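PDB 5FYP: phosphoinositol-specific phospholipase C from Pseudomonas sp., which probably cleaves the phosphodiester bond of phosphoinositides, releasing diacylglycerol and the phosphorylated inositol headgroup in a calcium-dependent reaction. Local coordinates for residues D42-L47 against G292-P297; E138-A141 against K147-T150. All coordinates share one frame; numbering follows the deposited sequence.

Contact 1. Residues D42-L47 against G292-P297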
# COMPACT_ATOMS: atom_id res chain seq x y z
N ASP A 42 5.79 -11.09 11.38
CA ASP A 42 7.06 -11.60 11.94
C ASP A 42 8.23 -11.42 10.98
O ASP A 42 9.38 -11.52 11.40
CB ASP A 42 6.93 -13.10 12.24
CG ASP A 42 5.89 -13.41 13.29
OD1 ASP A 42 5.45 -12.52 14.03
OD2 ASP A 42 5.60 -14.59 13.46
N SER A 43 7.93 -11.14 9.70
CA SER A 43 8.95 -11.12 8.64
C SER A 43 9.10 -9.82 7.89
O SER A 43 10.18 -9.52 7.42
CB SER A 43 8.71 -12.22 7.62
OG SER A 43 8.68 -13.49 8.21
N VAL A 44 7.99 -9.11 7.66
CA VAL A 44 7.97 -7.90 6.82
C VAL A 44 7.04 -6.86 7.44
O VAL A 44 6.28 -7.15 8.38
CB VAL A 44 7.57 -8.18 5.36
CG1 VAL A 44 8.60 -9.10 4.67
CG2 VAL A 44 6.18 -8.77 5.24
N ARG A 45 7.04 -5.65 6.87
CA ARG A 45 6.21 -4.53 7.28
C ARG A 45 5.30 -4.02 6.16
O ARG A 45 4.64 -3.02 6.35
CB ARG A 45 7.02 -3.39 7.89
CG ARG A 45 7.72 -3.76 9.18
CD ARG A 45 6.83 -3.64 10.39
NE ARG A 45 7.47 -4.22 11.60
CZ ARG A 45 7.44 -5.51 11.90
NH1 ARG A 45 6.82 -6.39 11.13
NH2 ARG A 45 8.03 -5.95 13.00
N THR A 46 5.24 -4.75 5.05
CA THR A 46 4.37 -4.38 3.92
C THR A 46 3.60 -5.60 3.51
O THR A 46 4.19 -6.62 3.11
CB THR A 46 5.19 -3.76 2.78
OG1 THR A 46 5.81 -2.55 3.25
CG2 THR A 46 4.29 -3.38 1.61
N LEU A 47 2.27 -5.48 3.58
CA LEU A 47 1.31 -6.59 3.38
C LEU A 47 0.34 -6.24 2.29
O LEU A 47 0.40 -5.16 1.70
CB LEU A 47 0.53 -6.87 4.70
CG LEU A 47 1.29 -7.58 5.84
CD1 LEU A 47 2.56 -7.00 6.37
CD2 LEU A 47 0.31 -7.85 6.95
N GLY A 292 21.13 -10.14 5.57
CA GLY A 292 20.29 -10.53 6.72
C GLY A 292 19.09 -9.64 6.98
O GLY A 292 18.33 -9.91 7.92
N TYR A 293 18.91 -8.62 6.14
CA TYR A 293 17.86 -7.64 6.34
C TYR A 293 16.77 -7.75 5.27
O TYR A 293 17.05 -8.05 4.11
CB TYR A 293 18.42 -6.23 6.35
CG TYR A 293 19.41 -5.96 7.45
CD1 TYR A 293 19.06 -6.13 8.79
CD2 TYR A 293 20.67 -5.48 7.16
CE1 TYR A 293 19.98 -5.88 9.82
CE2 TYR A 293 21.59 -5.20 8.18
CZ TYR A 293 21.20 -5.40 9.49
OH TYR A 293 22.13 -5.13 10.50
N ARG A 294 15.53 -7.45 5.68
CA ARG A 294 14.40 -7.28 4.76
C ARG A 294 13.96 -5.83 4.63
O ARG A 294 13.09 -5.54 3.81
CB ARG A 294 13.22 -8.16 5.13
CG ARG A 294 13.56 -9.64 5.16
CD ARG A 294 12.32 -10.52 5.02
NE ARG A 294 12.59 -11.90 5.41
CZ ARG A 294 12.65 -12.33 6.66
NH1 ARG A 294 12.33 -11.57 7.67
NH2 ARG A 294 13.02 -13.59 6.89
N ILE A 295 14.55 -4.93 5.42
CA ILE A 295 14.27 -3.49 5.36
C ILE A 295 15.61 -2.80 5.54
O ILE A 295 16.32 -3.05 6.53
CB ILE A 295 13.28 -3.01 6.44
CG1 ILE A 295 11.92 -3.70 6.28
CG2 ILE A 295 13.17 -1.50 6.45
CD1 ILE A 295 10.86 -3.23 7.21
N ARG A 296 15.98 -1.94 4.61
CA ARG A 296 17.24 -1.21 4.72
C ARG A 296 17.23 0.00 3.83
O ARG A 296 16.52 0.04 2.83
CB ARG A 296 18.43 -2.08 4.35
CG ARG A 296 18.25 -2.89 3.12
CD ARG A 296 19.58 -3.38 2.61
NE ARG A 296 20.24 -2.32 1.86
CZ ARG A 296 21.32 -2.46 1.11
NH1 ARG A 296 21.94 -3.65 0.99
NH2 ARG A 296 21.75 -1.39 0.46
N PRO A 297 18.05 1.00 4.15
CA PRO A 297 18.23 2.10 3.21
C PRO A 297 18.81 1.61 1.89
O PRO A 297 19.56 0.63 1.87
CB PRO A 297 19.26 3.01 3.93
CG PRO A 297 19.21 2.61 5.35
CD PRO A 297 18.91 1.15 5.35
O HOH W 1 11.91 -12.33 10.43
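R294 reaches across to the loop just before strand 46-52 and donates from NH1 to S43 O at 3.0 Å. The bond is bent (138° at the hydrogen): it uses a lone pair in the carbonyl plane, but the oxygen is tilted 29° out of the guanidinium plane. R294 NH1 also donates to water 1 at 2.9 Å, in plane at the guanidinium edge. That water in turn gives a hydrogen to D42 O at 2.8 Å, so one nitrogen serves S43 O directly and D42 O through the water. S43 CB sits over one guanidinium face, off toward the rim, 3.7 Å from R294 NH1. Farther back, R294 CD packs at 4.0 Å on V44 CG1, the two side chains crossing at about a right angle. I295 CD1 touches R45 CG at 3.7 Å. R294 runs extended from CG to NE (chi2 -159°), which carries the charged end to the loop; its NH2 is held by A286 O. R45 turns its own charged end off to L41 O and a salt bridge with E3, presenting methylenes to I295. Cationic R294 thus serves backbone carbonyls, tying the entry to strand 295-297 to the loop leading into strand 46-52, which carries calcium ligands E48 and D50.

Contact 2. Residues E138-A141 against K147-T150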
# COMPACT_ATOMS: atom_id res chain seq x y z
N GLU A 138 -14.37 5.65 5.67
CA GLU A 138 -14.95 5.56 7.00
C GLU A 138 -14.59 4.23 7.68
O GLU A 138 -14.32 4.20 8.86
CB GLU A 138 -16.47 5.81 6.94
CG GLU A 138 -16.78 7.28 6.71
CD GLU A 138 -18.23 7.65 6.54
OE1 GLU A 138 -19.07 6.76 6.40
OE2 GLU A 138 -18.50 8.85 6.52
N LEU A 139 -14.57 3.14 6.91
CA LEU A 139 -14.16 1.84 7.45
C LEU A 139 -12.71 1.90 7.93
O LEU A 139 -12.43 1.50 9.05
CB LEU A 139 -14.31 0.73 6.40
CG LEU A 139 -13.64 -0.59 6.75
CD1 LEU A 139 -14.24 -1.17 8.02
CD2 LEU A 139 -13.75 -1.60 5.62
N VAL A 140 -11.80 2.34 7.06
CA VAL A 140 -10.40 2.25 7.45
C VAL A 140 -10.10 3.18 8.64
O VAL A 140 -9.28 2.85 9.48
CB VAL A 140 -9.44 2.43 6.27
CG1 VAL A 140 -9.73 1.37 5.19
CG2 VAL A 140 -9.46 3.82 5.68
N ALA A 141 -10.77 4.32 8.67
CA ALA A 141 -10.60 5.26 9.79
C ALA A 141 -11.17 4.68 11.09
O ALA A 141 -10.60 4.84 12.14
CB ALA A 141 -11.25 6.60 9.48
N LYS A 147 -3.90 5.78 13.91
CA LYS A 147 -2.68 5.13 13.42
C LYS A 147 -2.32 5.55 12.00
O LYS A 147 -1.19 5.38 11.59
CB LYS A 147 -2.80 3.61 13.47
CG LYS A 147 -2.87 3.03 14.86
CD LYS A 147 -3.04 1.51 14.80
CE LYS A 147 -3.25 0.87 16.17
NZ LYS A 147 -2.04 0.98 17.02
N LEU A 148 -3.28 6.04 11.24
CA LEU A 148 -3.02 6.31 9.82
C LEU A 148 -2.10 7.50 9.59
O LEU A 148 -2.14 8.50 10.32
CB LEU A 148 -4.32 6.54 9.06
CG LEU A 148 -5.29 5.35 9.05
CD1 LEU A 148 -6.48 5.70 8.20
CD2 LEU A 148 -4.64 4.09 8.56
N PHE A 149 -1.28 7.35 8.57
CA PHE A 149 -0.54 8.44 7.94
C PHE A 149 -1.08 8.52 6.51
O PHE A 149 -1.07 7.53 5.80
CB PHE A 149 0.96 8.13 7.94
CG PHE A 149 1.81 9.18 7.27
CD1 PHE A 149 2.17 10.32 7.93
CD2 PHE A 149 2.28 8.99 5.98
CE1 PHE A 149 2.97 11.29 7.33
CE2 PHE A 149 3.07 9.95 5.37
CZ PHE A 149 3.41 11.10 6.04
N THR A 150 -1.60 9.69 6.14
CA THR A 150 -2.37 9.86 4.91
C THR A 150 -1.70 10.84 3.95
O THR A 150 -0.75 11.53 4.30
CB THR A 150 -3.75 10.40 5.25
OG1 THR A 150 -3.59 11.77 5.69
CG2 THR A 150 -4.45 9.57 6.33
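L148 bridges the short gap between the loop after helix 133-144 and that helix's own flank, meeting V140 and A141. Its CB leaves the loop toward the helix, and the nearest pair of CA atoms, A141 and L148, stands 7.7 Å apart. A chi1 of -62° swings CG away from the carbonyl side and so places CD1, which extends straight on, anti to CA (chi2 -176°). This methyl makes the contact: L148 CD1 lies 4.2 Å from V140 O. V140 CG2 is 4.3 Å from L148 CD1, and A141 CA is 4.4 Å from the same L148 CD1. L148 and V140 both also lean on L186 of strand 184-189, so helix, loop and strand share one apolar cluster within the phospholipase C family region of the TIM-barrel clan; L98 of helix 94-107 touches V140 as well. Flanking L148, K147 pairs with D106, and T150 N-caps helix 151-158 while its backbone N donates to D153 OD2, as in a capping box. Across the two segments no hydrogen bond forms; with some 83 Å² buried, the loop folds back on the helix by loose dispersion contact, while K147 and F149 make backbone hydrogen bonds with V184.

In the fold
Starting from the N terminus, the chain makes strand 20-25 and then reaches residues 42-47, which wait for their partner until residues 292-297 arrive near the C terminus. Contact 1 thus closes a loop of 244 residues, most of the protein, and brings the last strand, antiparallel to 20-25, beside the loop entering strand 46-52. Contact 2 falls wholly within that loop and does not cross it: it closes a short span of five residues, the end of helix 133-144 and the connection after it, against strand 184-189. The contact centres lie 22 Å apart, with nearest atoms about 11 Å apart, so they do not touch. One joins the region before strand 46-52 to the C-terminal strand; the other packs a helix-to-helix connection of the TIM-barrel-like family region.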